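Amphoterin-induced protein 1 (Mus musculus, PDB 2XOT) promotes growth and fasciculation of hippocampal neurites and may mediate homophilic and heterophilic cell-cell adhesion as a membrane-spanning leucine-rich-repeat and immunoglobulin protein. Local coordinates at residues F211-Y216 against S249-S254. Residues are numbered along the deposited sequence; the frame is centred on the assembly and turned at random.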
loop_
_atom_site.group_PDB
_atom_site.type_symbol
_atom_site.label_atom_id
_atom_site.label_comp_id
_atom_site.label_asym_id
_atom_site.label_seq_id
_atom_site.Cartn_x
_atom_site.Cartn_y
_atom_site.Cartn_z
ATOM N N PHE B 211 -15.148 8.205 -26.317
ATOM C CA PHE B 211 -13.925 7.424 -26.278
ATOM C C PHE B 211 -12.817 8.058 -27.140
ATOM O O PHE B 211 -11.629 7.911 -26.847
ATOM C CB PHE B 211 -14.228 5.973 -26.675
ATOM C CG PHE B 211 -14.895 5.180 -25.572
ATOM C CD1 PHE B 211 -14.166 4.745 -24.484
ATOM C CD2 PHE B 211 -16.249 4.924 -25.589
ATOM C CE1 PHE B 211 -14.773 4.066 -23.437
ATOM C CE2 PHE B 211 -16.848 4.219 -24.538
ATOM C CZ PHE B 211 -16.111 3.791 -23.481
ATOM N N SER B 212 -13.217 8.763 -28.195
ATOM C CA SER B 212 -12.276 9.495 -29.045
ATOM C C SER B 212 -11.564 10.580 -28.232
ATOM O O SER B 212 -10.353 10.711 -28.286
ATOM C CB SER B 212 -13.014 10.108 -30.242
ATOM O OG SER B 212 -12.151 10.910 -31.034
ATOM N N HIS B 213 -12.318 11.329 -27.443
ATOM C CA HIS B 213 -11.727 12.271 -26.529
ATOM C C HIS B 213 -10.772 11.587 -25.540
ATOM O O HIS B 213 -9.621 12.000 -25.401
ATOM C CB HIS B 213 -12.814 13.053 -25.782
ATOM C CG HIS B 213 -12.267 13.986 -24.750
ATOM N ND1 HIS B 213 -11.366 14.976 -25.068
ATOM C CD2 HIS B 213 -12.446 14.050 -23.412
ATOM C CE1 HIS B 213 -11.022 15.619 -23.969
ATOM N NE2 HIS B 213 -11.669 15.081 -22.948
ATOM N N TRP B 214 -11.237 10.519 -24.887
ATOM C CA TRP B 214 -10.427 9.808 -23.902
ATOM C C TRP B 214 -9.133 9.287 -24.503
ATOM O O TRP B 214 -8.077 9.284 -23.846
ATOM C CB TRP B 214 -11.217 8.640 -23.297
ATOM C CG TRP B 214 -12.409 9.038 -22.468
ATOM C CD1 TRP B 214 -13.094 10.214 -22.494
ATOM C CD2 TRP B 214 -13.082 8.212 -21.523
ATOM N NE1 TRP B 214 -14.142 10.174 -21.601
ATOM C CE2 TRP B 214 -14.150 8.953 -20.995
ATOM C CE3 TRP B 214 -12.873 6.915 -21.062
ATOM C CZ2 TRP B 214 -15.007 8.443 -20.028
ATOM C CZ3 TRP B 214 -13.730 6.408 -20.111
ATOM C CH2 TRP B 214 -14.781 7.170 -19.608
ATOM N N GLN B 215 -9.207 8.853 -25.759
ATOM C CA GLN B 215 -8.024 8.406 -26.491
ATOM C C GLN B 215 -7.021 9.545 -26.779
ATOM O O GLN B 215 -5.812 9.394 -26.586
ATOM C CB GLN B 215 -8.451 7.760 -27.806
ATOM C CG GLN B 215 -7.317 7.068 -28.521
ATOM C CD GLN B 215 -7.702 6.589 -29.891
ATOM O OE1 GLN B 215 -8.263 7.334 -30.684
ATOM N NE2 GLN B 215 -7.412 5.325 -30.173
ATOM N N TYR B 216 -7.531 10.677 -27.248
ATOM C CA TYR B 216 -6.702 11.860 -27.466
ATOM C C TYR B 216 -5.997 12.275 -26.153
ATOM O O TYR B 216 -4.840 12.663 -26.157
ATOM C CB TYR B 216 -7.562 13.008 -28.023
ATOM C CG TYR B 216 -6.909 14.379 -27.941
ATOM C CD1 TYR B 216 -5.981 14.792 -28.886
ATOM C CD2 TYR B 216 -7.230 15.258 -26.916
ATOM C CE1 TYR B 216 -5.381 16.055 -28.812
ATOM C CE2 TYR B 216 -6.639 16.529 -26.829
ATOM C CZ TYR B 216 -5.714 16.914 -27.777
ATOM O OH TYR B 216 -5.136 18.166 -27.687
ATOM N N SER B 249 -18.594 12.072 -36.329
ATOM C CA SER B 249 -17.775 13.261 -36.125
ATOM C C SER B 249 -16.789 13.018 -34.989
ATOM O O SER B 249 -17.135 12.382 -33.988
ATOM C CB SER B 249 -18.672 14.474 -35.821
ATOM N N GLU B 250 -15.561 13.508 -35.148
ATOM C CA GLU B 250 -14.518 13.311 -34.147
ATOM C C GLU B 250 -14.879 14.158 -32.932
ATOM O O GLU B 250 -15.939 14.782 -32.911
ATOM C CB GLU B 250 -13.158 13.697 -34.703
ATOM N N TYR B 251 -14.021 14.185 -31.918
ATOM C CA TYR B 251 -14.360 14.917 -30.691
ATOM C C TYR B 251 -14.135 16.441 -30.877
ATOM O O TYR B 251 -13.031 16.895 -31.241
ATOM C CB TYR B 251 -13.632 14.329 -29.467
ATOM C CG TYR B 251 -12.545 15.183 -28.869
ATOM C CD1 TYR B 251 -12.861 16.220 -27.996
ATOM C CD2 TYR B 251 -11.200 14.935 -29.147
ATOM C CE1 TYR B 251 -11.872 17.005 -27.425
ATOM C CE2 TYR B 251 -10.198 15.713 -28.582
ATOM C CZ TYR B 251 -10.544 16.749 -27.721
ATOM O OH TYR B 251 -9.572 17.539 -27.148
ATOM N N LYS B 252 -15.207 17.202 -30.639
ATOM C CA LYS B 252 -15.236 18.645 -30.876
ATOM C C LYS B 252 -14.727 19.443 -29.675
ATOM O O LYS B 252 -15.351 19.460 -28.615
ATOM C CB LYS B 252 -16.653 19.087 -31.233
ATOM N N GLU B 253 -13.580 20.090 -29.852
ATOM C CA GLU B 253 -13.066 21.061 -28.894
ATOM C C GLU B 253 -13.288 22.451 -29.528
ATOM O O GLU B 253 -13.363 22.552 -30.759
ATOM C CB GLU B 253 -11.570 20.803 -28.643
ATOM C CG GLU B 253 -10.750 21.786 -29.266
ATOM N N SER B 254 -13.397 23.401 -28.746
ATOM C CA SER B 254 -13.376 23.582 -27.299
ATOM C C SER B 254 -13.387 25.062 -26.928
ATOM O O SER B 254 -12.482 25.781 -27.532
ATOM C CB SER B 254 -12.152 22.895 -26.689
ATOM O OG SER B 254 -10.953 23.495 -27.147
#
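His213 ND1 sits over one face of the Tyr251 ring, displaced toward its rim, 3.2 Å from Tyr251 CE1. The two rings meet obliquely, their planes at 57° and their centroids 4.4 Å apart. The His213 chi1 of 176° turns CG away from the backbone N and brings ND1 over the phenol, while His213 CB makes a CH-pi contact with the Tyr251 ring, 4.0 Å from its centroid. Tyr216, one helical turn on, completes an aromatic cluster: its CD2 lies 3.4 Å from Tyr251 CE2, and its CE2 meets Tyr251 OH at 3.1 Å. At the other end of the tyrosine side chain, near its backbone, Ser212 OG stays 3.9 Å from Tyr251 N, too far for a hydrogen bond, and this buried amide finds no partner. Replacing Tyr251 with an alanine would probably open a gap beside His213 and Tyr216 and leave their rings without the phenol they pack on. Helix 205-216 belongs to the C-terminal cap of the leucine-rich repeats; its Phe211 touches Leu229 and its Trp214 touches Val222 of helix 220-223. Residues 249-254 form part of the loop running to strand 257-259 of the immunoglobulin domain. Among the modelled atoms no hydrogen bond crosses, so this loop probably rests on the cap through ring packing around Tyr251.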